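Benzoylformate Decarboxylase (Polynucleobacter necessarius, PDB 4K9Q) probably decarboxylates benzoylformate to benzaldehyde and carbon dioxide, using thiamine diphosphate held with a magnesium ion. Local coordinates at residues A[65-70]-A[92-97]; A[19-24]-A[48-53]; A[137-142]-A[156-161]; A[84-89]-A[122-127]. One frame throughout, in Å; residues are numbered along the deposited sequence. Where two conformers were deposited one is given.

Contact 1: residues A[65-70]-A[92-97]; sequences VIVNIH and LIITAG. With TPP (thiamine diphosphate), chain D.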
# COMPACT_ATOMS: atom_id res chain seq x y z
N VAL A 65 -14.62 19.44 9.38
CA VAL A 65 -15.87 18.85 9.83
C VAL A 65 -15.55 17.37 10.03
O VAL A 65 -14.73 16.81 9.31
CB VAL A 65 -16.98 19.02 8.78
CG1 VAL A 65 -18.22 18.21 9.18
CG2 VAL A 65 -17.33 20.51 8.60
N ILE A 66 -16.15 16.75 11.04
CA ILE A 66 -15.94 15.32 11.27
C ILE A 66 -16.96 14.50 10.50
O ILE A 66 -18.15 14.80 10.51
CB ILE A 66 -16.03 14.97 12.76
CG1 ILE A 66 -14.85 15.60 13.51
CG2 ILE A 66 -16.02 13.46 12.94
CD1 ILE A 66 -14.96 15.46 14.99
N VAL A 67 -16.47 13.47 9.81
CA VAL A 67 -17.31 12.45 9.20
C VAL A 67 -17.22 11.23 10.11
O VAL A 67 -16.14 10.84 10.54
CB VAL A 67 -16.80 12.11 7.77
CG1 VAL A 67 -17.38 10.79 7.28
CG2 VAL A 67 -17.13 13.25 6.81
N ASN A 68 -18.36 10.62 10.44
CA ASN A 68 -18.36 9.41 11.26
C ASN A 68 -19.16 8.35 10.52
O ASN A 68 -20.38 8.47 10.37
CB ASN A 68 -18.96 9.69 12.64
CG ASN A 68 -18.83 8.51 13.60
OD1 ASN A 68 -19.82 8.06 14.18
ND2 ASN A 68 -17.61 8.02 13.78
N ILE A 69 -18.46 7.32 10.04
CA ILE A 69 -19.11 6.27 9.27
C ILE A 69 -18.74 4.89 9.78
O ILE A 69 -17.90 4.74 10.68
CB ILE A 69 -18.83 6.43 7.76
CG1 ILE A 69 -17.32 6.36 7.48
CG2 ILE A 69 -19.43 7.74 7.24
CD1 ILE A 69 -16.98 6.76 6.04
N HIS A 70 -19.39 3.87 9.22
CA HIS A 70 -19.40 2.56 9.84
C HIS A 70 -18.36 1.62 9.24
O HIS A 70 -18.61 1.00 8.21
CB HIS A 70 -20.78 1.92 9.71
CG HIS A 70 -20.87 0.55 10.30
ND1 HIS A 70 -20.58 0.29 11.62
CD2 HIS A 70 -21.24 -0.63 9.75
CE1 HIS A 70 -20.77 -1.00 11.86
NE2 HIS A 70 -21.17 -1.58 10.75
N LEU A 92 -11.26 17.53 5.80
CA LEU A 92 -12.19 16.68 6.55
C LEU A 92 -11.43 15.71 7.45
O LEU A 92 -10.37 15.20 7.09
CB LEU A 92 -13.06 15.86 5.59
CG LEU A 92 -13.92 16.66 4.63
CD1 LEU A 92 -14.78 15.68 3.82
CD2 LEU A 92 -14.80 17.66 5.43
N ILE A 93 -11.99 15.47 8.64
CA ILE A 93 -11.47 14.42 9.50
C ILE A 93 -12.42 13.22 9.38
O ILE A 93 -13.51 13.21 9.97
CB ILE A 93 -11.33 14.89 10.95
CG1 ILE A 93 -10.34 16.06 11.01
CG2 ILE A 93 -10.87 13.74 11.85
CD1 ILE A 93 -10.21 16.69 12.38
N ILE A 94 -12.00 12.24 8.59
CA ILE A 94 -12.83 11.06 8.35
C ILE A 94 -12.61 10.05 9.47
O ILE A 94 -11.49 9.58 9.67
CB ILE A 94 -12.51 10.37 7.01
CG1 ILE A 94 -12.49 11.36 5.83
CG2 ILE A 94 -13.50 9.21 6.78
CD1 ILE A 94 -13.79 12.08 5.57
N THR A 95 -13.67 9.72 10.20
CA THR A 95 -13.54 8.70 11.24
C THR A 95 -14.46 7.53 10.93
O THR A 95 -15.58 7.71 10.48
CB THR A 95 -13.84 9.25 12.65
OG1 THR A 95 -15.24 9.52 12.79
CG2 THR A 95 -13.05 10.52 12.89
N ALA A 96 -13.96 6.32 11.15
CA ALA A 96 -14.81 5.14 11.06
C ALA A 96 -14.60 4.28 12.29
O ALA A 96 -13.46 4.06 12.71
CB ALA A 96 -14.50 4.34 9.81
N GLY A 97 -15.69 3.79 12.87
CA GLY A 97 -15.56 2.83 13.95
C GLY A 97 -14.88 1.57 13.44
O GLY A 97 -14.91 1.26 12.25
N1' TPP D . -23.70 1.61 6.66
C2' TPP D . -23.39 0.49 5.91
CM2 TPP D . -22.93 0.63 4.49
N3' TPP D . -23.48 -0.78 6.46
C4' TPP D . -23.89 -0.94 7.76
N4' TPP D . -23.96 -2.16 8.28
C5' TPP D . -24.24 0.18 8.51
C6' TPP D . -24.13 1.47 7.97
C7' TPP D . -24.69 0.02 9.94
N3 TPP D . -26.01 -0.57 10.16
C2 TPP D . -26.24 -1.88 10.52
S1 TPP D . -27.79 -2.25 10.72
C5 TPP D . -28.23 -0.74 10.37
C4 TPP D . -27.17 0.12 10.08
CM4 TPP D . -27.30 1.58 9.72
C6 TPP D . -29.71 -0.44 10.43
C7 TPP D . -30.57 -1.22 9.45
O7 TPP D . -31.83 -0.60 9.51
PA TPP D . -33.09 -1.17 8.69
O1A TPP D . -32.63 -1.56 7.31
O2A TPP D . -34.17 -0.14 8.62
O3A TPP D . -33.46 -2.54 9.44
PB TPP D . -34.15 -2.73 10.88
O1B TPP D . -33.03 -2.97 11.85
O2B TPP D . -35.03 -3.96 10.76
O3B TPP D . -34.92 -1.52 11.28
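Val67 and Thr95 lie in neighbouring parallel strands and carry the densest set of bonds between 65-70 and 92-97. The backbone pairing runs from Ile93 N to Val65 O, Val67 N to Ile93 O, Thr95 N to Val67 O (2.7 Å) and Ile69 N to Thr95 O; it ends in a longer bond, Gly97 N to Ile69 O at 3.3 Å. Thr95 adds a side-chain bond. Its hydroxyl stands between its own backbone N and carbonyl carbon (chi1 71°), and OG1 donates to Val67 O at 2.8 Å, giving that carbonyl two donors. The same OG1 receives Asn68 ND2 at 3.0 Å, lying nearly in the Asn68 amide plane with an almost straight N-H (164°), which fixes the amide's rotation. On the other face Val67 and Ile94 run side by side, CB to CD1 3.7 Å, and Ile69 CG1 reaches Ala96 CB.

Next along the chain, His70 sets a ring face against C7' of thiamine diphosphate, and its ND1 is bonded to Glu28. Strand 19-22 flanks 66-69, strand 154-159 flanks 93-98, and helix 47-61 covers the Val67 face through Val50 and Ala54.

Contact 2: residues A[19-24]-A[48-53]; sequences TVVGNP and ASVVAI. With TPP (thiamine diphosphate), chain D.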
# COMPACT_ATOMS: atom_id res chain seq x y z
N THR A 19 -19.12 19.83 14.52
CA THR A 19 -20.12 19.20 13.67
C THR A 19 -19.66 17.83 13.21
O THR A 19 -18.54 17.66 12.74
CB THR A 19 -20.46 20.05 12.43
OG1 THR A 19 -20.91 21.34 12.85
CG2 THR A 19 -21.57 19.38 11.61
N VAL A 20 -20.55 16.84 13.35
CA VAL A 20 -20.31 15.49 12.89
C VAL A 20 -21.37 15.14 11.85
O VAL A 20 -22.57 15.17 12.15
CB VAL A 20 -20.43 14.46 14.05
CG1 VAL A 20 -20.28 13.04 13.51
CG2 VAL A 20 -19.40 14.74 15.16
N VAL A 21 -20.96 14.84 10.62
CA VAL A 21 -21.90 14.31 9.64
C VAL A 21 -21.70 12.79 9.63
O VAL A 21 -20.57 12.31 9.61
CB VAL A 21 -21.67 14.88 8.23
CG1 VAL A 21 -22.82 14.47 7.31
CG2 VAL A 21 -21.53 16.40 8.28
N GLY A 22 -22.77 12.02 9.69
CA GLY A 22 -22.60 10.60 9.90
C GLY A 22 -23.70 9.72 9.34
O GLY A 22 -24.79 10.19 9.00
N ASN A 23 -23.38 8.45 9.23
CA ASN A 23 -24.38 7.41 9.10
C ASN A 23 -23.95 6.34 10.10
O ASN A 23 -22.85 5.77 9.97
CB ASN A 23 -24.42 6.86 7.67
CG ASN A 23 -25.41 5.72 7.52
OD1 ASN A 23 -25.04 4.55 7.56
ND2 ASN A 23 -26.69 6.07 7.34
N PRO A 24 -24.77 6.10 11.13
CA PRO A 24 -24.30 5.33 12.29
C PRO A 24 -24.27 3.81 12.07
O PRO A 24 -24.96 3.29 11.19
CB PRO A 24 -25.32 5.69 13.37
CG PRO A 24 -26.58 5.95 12.62
CD PRO A 24 -26.13 6.63 11.33
N ALA A 48 -21.68 8.23 0.69
CA ALA A 48 -21.23 9.21 -0.29
C ALA A 48 -21.82 10.58 0.08
O ALA A 48 -21.13 11.60 0.03
CB ALA A 48 -21.64 8.81 -1.70
N SER A 49 -23.10 10.59 0.48
CA SER A 49 -23.73 11.85 0.87
C SER A 49 -23.11 12.40 2.16
O SER A 49 -22.91 13.60 2.29
CB SER A 49 -25.24 11.70 1.01
OG SER A 49 -25.86 11.65 -0.27
N VAL A 50 -22.82 11.51 3.11
CA VAL A 50 -22.19 11.92 4.37
C VAL A 50 -20.92 12.74 4.11
O VAL A 50 -20.76 13.86 4.62
CB VAL A 50 -21.82 10.71 5.23
CG1 VAL A 50 -20.97 11.14 6.42
CG2 VAL A 50 -23.10 9.97 5.69
N VAL A 51 -20.03 12.20 3.29
CA VAL A 51 -18.76 12.85 3.01
C VAL A 51 -18.97 14.16 2.23
O VAL A 51 -18.37 15.19 2.57
CB VAL A 51 -17.80 11.91 2.27
CG1 VAL A 51 -16.55 12.67 1.77
CG2 VAL A 51 -17.39 10.77 3.20
N ALA A 52 -19.82 14.14 1.22
CA ALA A 52 -20.04 15.35 0.42
C ALA A 52 -20.71 16.49 1.20
O ALA A 52 -20.38 17.66 1.01
CB ALA A 52 -20.82 15.02 -0.86
N ILE A 53 -21.65 16.16 2.07
CA ILE A 53 -22.27 17.16 2.96
C ILE A 53 -21.19 17.80 3.84
O ILE A 53 -21.11 19.03 3.96
CB ILE A 53 -23.36 16.50 3.82
CG1 ILE A 53 -24.55 16.09 2.93
CG2 ILE A 53 -23.84 17.46 4.92
CD1 ILE A 53 -25.58 15.22 3.67
N1' TPP D . -23.70 1.61 6.66
C2' TPP D . -23.39 0.49 5.91
CM2 TPP D . -22.93 0.63 4.49
N3' TPP D . -23.48 -0.78 6.46
C4' TPP D . -23.89 -0.94 7.76
N4' TPP D . -23.96 -2.16 8.28
C5' TPP D . -24.24 0.18 8.51
C6' TPP D . -24.13 1.47 7.97
C7' TPP D . -24.69 0.02 9.94
N3 TPP D . -26.01 -0.57 10.16
C2 TPP D . -26.24 -1.88 10.52
S1 TPP D . -27.79 -2.25 10.72
C5 TPP D . -28.23 -0.74 10.37
C4 TPP D . -27.17 0.12 10.08
CM4 TPP D . -27.30 1.58 9.72
C6 TPP D . -29.71 -0.44 10.43
C7 TPP D . -30.57 -1.22 9.45
O7 TPP D . -31.83 -0.60 9.51
PA TPP D . -33.09 -1.17 8.69
O1A TPP D . -32.63 -1.56 7.31
O2A TPP D . -34.17 -0.14 8.62
O3A TPP D . -33.46 -2.54 9.44
PB TPP D . -34.15 -2.73 10.88
O1B TPP D . -33.03 -2.97 11.85
O2B TPP D . -35.03 -3.96 10.76
O3B TPP D . -34.92 -1.52 11.28
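Val21 and Val50 pass alongside each other, pointing opposite ways, where strand 19-22 meets helix 48-53, and each lays a methyl against the other's backbone. Val50 CG1 comes within 3.4 Å of Val21 O, and Val21 CG1 stands equally close to Val50 O. In both valines CG1 is anti to the backbone N (chi1 -171° in Val21, 171° in Val50), and the two CG1 methyls also touch at 3.9 Å.

The rest is van der Waals packing too. Ile53, one turn further along the helix, brings CG2 to 4.0 Å from Val21 CG1, so this methyl is shared by two helix residues. The other branch of Val50 works on the main chain: CG2 lies 3.7 Å from Gly22 C, against a residue with no side chain, and goes on to meet Asn23 CB. Just past the strand, Pro24 O approaches CM4 of thiamine diphosphate to 3.2 Å, so the loop leaving this strand lines the cofactor.

Val50 also packs on Ile69, while Ile53 reaches Pro405 and Leu412 of helix 403-417. Helix 47-61 links strand 40-43 to strand 66-69 by passing over 19-22, the strand between them: a beta-alpha-beta crossover in the parallel alpha/beta fold of the N-terminal domain of thiamine diphosphate enzymes, with the cofactor at the C-terminal ends of the strands.

Contact 3: residues A[137-142]-A[156-161]; sequences GAFMRA and LSLPLD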
# COMPACT_ATOMS: atom_id res chain seq x y z
N GLY A 137 -4.74 12.39 21.17
CA GLY A 137 -3.58 12.85 20.41
C GLY A 137 -3.69 12.57 18.92
O GLY A 137 -3.18 13.35 18.11
N ALA A 138 -4.32 11.45 18.56
CA ALA A 138 -4.53 11.11 17.14
C ALA A 138 -5.49 12.09 16.47
O ALA A 138 -5.30 12.47 15.30
CB ALA A 138 -5.02 9.67 17.00
N PHE A 139 -6.52 12.51 17.20
CA PHE A 139 -7.39 13.57 16.70
C PHE A 139 -6.63 14.89 16.48
O PHE A 139 -6.84 15.58 15.48
CB PHE A 139 -8.61 13.77 17.60
CG PHE A 139 -9.78 12.88 17.25
CD1 PHE A 139 -10.79 13.35 16.42
CD2 PHE A 139 -9.85 11.59 17.74
CE1 PHE A 139 -11.88 12.53 16.09
CE2 PHE A 139 -10.95 10.77 17.42
CZ PHE A 139 -11.96 11.25 16.59
N MET A 140 -5.74 15.23 17.42
CA MET A 140 -4.94 16.44 17.23
C MET A 140 -4.02 16.32 16.00
O MET A 140 -3.92 17.25 15.21
CB MET A 140 -4.10 16.76 18.47
CG MET A 140 -3.36 18.08 18.35
SD MET A 140 -4.47 19.49 18.21
CE MET A 140 -3.91 20.22 16.66
N ARG A 141 -3.35 15.18 15.85
CA ARG A 141 -2.50 14.97 14.68
C ARG A 141 -3.33 14.97 13.41
O ARG A 141 -2.90 15.46 12.37
CB ARG A 141 -1.70 13.67 14.81
CG ARG A 141 -0.78 13.38 13.62
CD ARG A 141 0.23 12.27 13.95
NE ARG A 141 0.96 11.90 12.74
CZ ARG A 141 1.71 10.81 12.60
NH1 ARG A 141 1.88 9.96 13.61
NH2 ARG A 141 2.32 10.59 11.44
N ALA A 142 -4.54 14.41 13.48
CA ALA A 142 -5.46 14.42 12.33
C ALA A 142 -5.79 15.87 11.92
O ALA A 142 -5.67 16.23 10.74
CB ALA A 142 -6.74 13.64 12.65
N LEU A 156 -9.09 8.30 10.45
CA LEU A 156 -8.83 7.57 11.70
C LEU A 156 -9.78 6.38 11.83
O LEU A 156 -11.00 6.54 11.67
CB LEU A 156 -9.03 8.48 12.91
CG LEU A 156 -8.11 9.69 13.06
CD1 LEU A 156 -8.53 10.51 14.27
CD2 LEU A 156 -6.66 9.24 13.17
N SER A 157 -9.22 5.22 12.14
CA SER A 157 -9.97 4.01 12.43
C SER A 157 -9.95 3.83 13.95
O SER A 157 -8.87 3.73 14.55
CB SER A 157 -9.29 2.82 11.75
OG SER A 157 -9.90 1.60 12.12
N LEU A 158 -11.13 3.78 14.56
CA LEU A 158 -11.27 3.90 16.01
C LEU A 158 -12.01 2.71 16.63
O LEU A 158 -13.23 2.63 16.58
CB LEU A 158 -11.97 5.23 16.33
CG LEU A 158 -11.19 6.45 15.78
CD1 LEU A 158 -12.05 7.67 15.66
CD2 LEU A 158 -9.95 6.73 16.62
N PRO A 159 -11.26 1.77 17.22
CA PRO A 159 -11.89 0.60 17.86
C PRO A 159 -12.95 1.00 18.90
O PRO A 159 -12.70 1.88 19.72
CB PRO A 159 -10.71 -0.11 18.52
CG PRO A 159 -9.55 0.22 17.63
CD PRO A 159 -9.79 1.65 17.19
N LEU A 160 -14.10 0.33 18.89
CA LEU A 160 -15.27 0.80 19.63
C LEU A 160 -15.08 0.79 21.14
O LEU A 160 -15.74 1.55 21.86
CB LEU A 160 -16.51 -0.02 19.25
CG LEU A 160 -16.49 -1.48 19.71
CD1 LEU A 160 -17.20 -1.60 21.06
CD2 LEU A 160 -17.17 -2.36 18.67
N ASP A 161 -14.19 -0.07 21.61
CA ASP A 161 -13.96 -0.23 23.04
C ASP A 161 -13.07 0.85 23.65
O ASP A 161 -12.96 0.92 24.88
CB ASP A 161 -13.42 -1.63 23.36
CG ASP A 161 -12.12 -1.97 22.61
OD1 ASP A 161 -11.96 -1.60 21.42
OD2 ASP A 161 -11.25 -2.64 23.22
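In the beta-alpha-beta unit made of strand 126-127, helix 135-147 and strand 154-159, Phe139 and two alanines of the helix settle on Leu156 and Leu158 of the returning strand. The short segments of helix and strand run almost antiparallel, at 167°, with their axes 10.3 Å apart, a spacing bridged largely by side chains.

Leu156 does most of the work. Its chi2 of 177° sets CD1 anti to CA, at the far end of the side chain, and this methyl rises over the middle of the Phe139 ring in a CH-pi contact, 3.9 Å from the ring centroid and only 10° off the normal. The same methyl touches Ala142 CB at 4.0 Å, and its sister CD2 lies 4.2 Å from Ala138 CB, so the leucine sits among three helix residues. An alanine in place of Phe139 would remove the ring, probably leaving Leu156 CD1 without the face it rests on and opening a gap beside Leu158.

The ring extends the helix's reach to neighbouring elements as well: it packs on Thr95 of strand 93-98 and on Thr8 and Leu11 of helix 4-15, so the ring is buried between the sheet and helix 4-15. Arg141, on the same helix, turns to a different task and forms a salt bridge with Glu107 of the third subunit. Further along the strand, Leu158 completes the packing with CD1 lying 3.7 Å from Phe139 CZ.

Contact 4: residues A[84-89]-A[122-127]; sequences TAYQNK and WVKWSY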
# COMPACT_ATOMS: atom_id res chain seq x y z
N THR A 84 -12.95 12.95 -4.08
CA THR A 84 -13.31 14.32 -4.44
C THR A 84 -12.91 15.33 -3.35
O THR A 84 -12.39 16.40 -3.65
CB THR A 84 -14.80 14.41 -4.78
OG1 THR A 84 -15.06 13.57 -5.92
CG2 THR A 84 -15.20 15.86 -5.09
N ALA A 85 -13.13 14.97 -2.08
CA ALA A 85 -12.70 15.84 -0.98
C ALA A 85 -11.18 16.08 -1.03
O ALA A 85 -10.70 17.18 -0.78
CB ALA A 85 -13.09 15.24 0.36
N TYR A 86 -10.43 15.03 -1.36
CA TYR A 86 -8.98 15.13 -1.47
C TYR A 86 -8.61 16.13 -2.58
O TYR A 86 -7.77 17.00 -2.38
CB TYR A 86 -8.38 13.75 -1.77
CG TYR A 86 -6.88 13.71 -1.76
CD1 TYR A 86 -6.16 13.95 -2.93
CD2 TYR A 86 -6.17 13.42 -0.59
CE1 TYR A 86 -4.76 13.91 -2.94
CE2 TYR A 86 -4.78 13.37 -0.59
CZ TYR A 86 -4.09 13.62 -1.76
OH TYR A 86 -2.72 13.57 -1.76
N GLN A 87 -9.24 16.01 -3.75
CA GLN A 87 -8.90 16.90 -4.86
C GLN A 87 -9.42 18.33 -4.65
O GLN A 87 -8.85 19.28 -5.16
CB GLN A 87 -9.33 16.29 -6.21
CG GLN A 87 -8.58 14.97 -6.48
CD GLN A 87 -8.68 14.48 -7.91
OE1 GLN A 87 -9.70 14.67 -8.57
NE2 GLN A 87 -7.61 13.85 -8.39
N ASN A 88 -10.49 18.46 -3.86
CA ASN A 88 -11.02 19.77 -3.44
C ASN A 88 -10.10 20.43 -2.40
O ASN A 88 -10.25 21.62 -2.10
CB ASN A 88 -12.40 19.60 -2.77
CG ASN A 88 -13.53 19.40 -3.77
OD1 ASN A 88 -13.39 19.64 -4.98
ND2 ASN A 88 -14.68 18.97 -3.26
N LYS A 89 -9.19 19.64 -1.83
CA LYS A 89 -8.32 20.08 -0.73
C LYS A 89 -9.09 20.49 0.52
O LYS A 89 -8.77 21.49 1.18
CB LYS A 89 -7.36 21.18 -1.20
CG LYS A 89 -6.29 20.63 -2.15
CD LYS A 89 -5.22 21.65 -2.51
CE LYS A 89 -5.74 22.70 -3.50
NZ LYS A 89 -4.58 23.29 -4.24
N TRP A 122 -6.16 8.34 -1.19
CA TRP A 122 -6.97 9.55 -1.16
C TRP A 122 -7.11 10.24 0.20
O TRP A 122 -8.10 10.92 0.46
CB TRP A 122 -8.34 9.27 -1.77
CG TRP A 122 -8.20 8.81 -3.20
CD1 TRP A 122 -8.43 7.55 -3.68
CD2 TRP A 122 -7.76 9.60 -4.31
NE1 TRP A 122 -8.19 7.52 -5.04
CE2 TRP A 122 -7.77 8.76 -5.44
CE3 TRP A 122 -7.37 10.93 -4.45
CZ2 TRP A 122 -7.41 9.22 -6.72
CZ3 TRP A 122 -7.00 11.39 -5.71
CH2 TRP A 122 -7.03 10.53 -6.82
N VAL A 123 -6.09 10.08 1.04
CA VAL A 123 -6.00 10.82 2.30
C VAL A 123 -4.56 11.28 2.53
O VAL A 123 -3.61 10.68 2.03
CB VAL A 123 -6.50 10.01 3.51
CG1 VAL A 123 -8.01 9.83 3.44
CG2 VAL A 123 -5.80 8.65 3.60
N LYS A 124 -4.40 12.35 3.30
CA LYS A 124 -3.06 12.83 3.64
C LYS A 124 -2.39 11.95 4.69
O LYS A 124 -1.15 11.92 4.81
CB LYS A 124 -3.13 14.28 4.14
CG LYS A 124 -3.58 15.27 3.08
CD LYS A 124 -3.57 16.69 3.62
CE LYS A 124 -2.15 17.15 3.98
NZ LYS A 124 -2.13 18.58 4.35
N TRP A 125 -3.21 11.23 5.45
CA TRP A 125 -2.76 10.42 6.56
C TRP A 125 -3.88 9.46 6.92
O TRP A 125 -5.06 9.83 6.88
CB TRP A 125 -2.43 11.30 7.76
CG TRP A 125 -1.85 10.56 8.97
CD1 TRP A 125 -0.78 9.72 8.99
CD2 TRP A 125 -2.32 10.65 10.33
NE1 TRP A 125 -0.56 9.26 10.28
CE2 TRP A 125 -1.49 9.82 11.11
CE3 TRP A 125 -3.37 11.34 10.94
CZ2 TRP A 125 -1.68 9.66 12.49
CZ3 TRP A 125 -3.55 11.18 12.31
CH2 TRP A 125 -2.70 10.35 13.07
N SER A 126 -3.52 8.23 7.27
CA SER A 126 -4.49 7.25 7.73
C SER A 126 -3.89 6.47 8.89
O SER A 126 -2.72 6.08 8.86
CB SER A 126 -4.89 6.31 6.58
OG SER A 126 -3.76 5.64 6.07
N TYR A 127 -4.68 6.27 9.93
CA TYR A 127 -4.12 5.76 11.18
C TYR A 127 -5.14 5.03 12.04
O TYR A 127 -6.31 5.40 12.08
CB TYR A 127 -3.59 6.95 11.97
CG TYR A 127 -2.59 6.66 13.06
CD1 TYR A 127 -1.33 6.14 12.76
CD2 TYR A 127 -2.87 6.96 14.38
CE1 TYR A 127 -0.40 5.90 13.75
CE2 TYR A 127 -1.94 6.73 15.38
CZ TYR A 127 -0.71 6.20 15.07
OH TYR A 127 0.21 5.97 16.07
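Tyr86 and Trp122 meet at about a right angle, the edge of the indole turned toward the face of the phenol in an offset edge-to-face pair. The planes are inclined at 79°, and the centroids of the Tyr86 ring and the six-membered ring of Trp122 lie 5.6 Å apart. The touch is made by Trp122 CE3, which comes to 3.6 Å from Tyr86 CD1. Tyr86 CG is anti to its backbone N (chi1 -174°), directed toward the 122-127 chain. The ring's other flank follows that backbone: CD2 is 3.3 Å from Trp122 O, a carbonyl oxygen buried here without a partner in the model, and Lys124 N lies at the ring's edge, 4.0 Å from CE2. Gln87 also reaches the indole, its NE2 3.7 Å from Trp122 CZ3 and its amide nearly perpendicular to the ring.

An alanine in place of Tyr86 would take the phenol away, probably leaving the Trp122 edge without its aromatic face and the main chain from 122 to 124 less covered.

After Tyr86 and Gln87 the helix closes in a Schellman motif at Lys89, whose amine bridges to Asp207 and Asp297. Trp122 also rests on Met79 and Leu83 of the same helix and on Met118 of the second subunit, while Tyr127 pairs with strand 154-159 through Phe155 and Ser157.

In the fold
All four contacts belong to one parallel sheet and its covering helices. Contacts 1 and 2, with centres 8 Å apart, join through strands 66-69 and 19-22, where Ile66 O probably accepts from Val21 N at 2.8 Å. On the other side contact 3, its centre 10 Å from that of contact 1, meets contacts 1 and 4 through probable hydrogen bonds, Ile94 O with Leu156 N (2.8 Å) and Ser157 N with Tyr127 O (2.9 Å). Contacts 1 and 2 both touch the same thiamine diphosphate, which the second subunit holds by bonds from Ser375 and Gly460 among others, so the pocket lies between subunits. Contact 4 is remote from that cofactor; its Gln87 side chain is about 11 Å from another thiamine diphosphate.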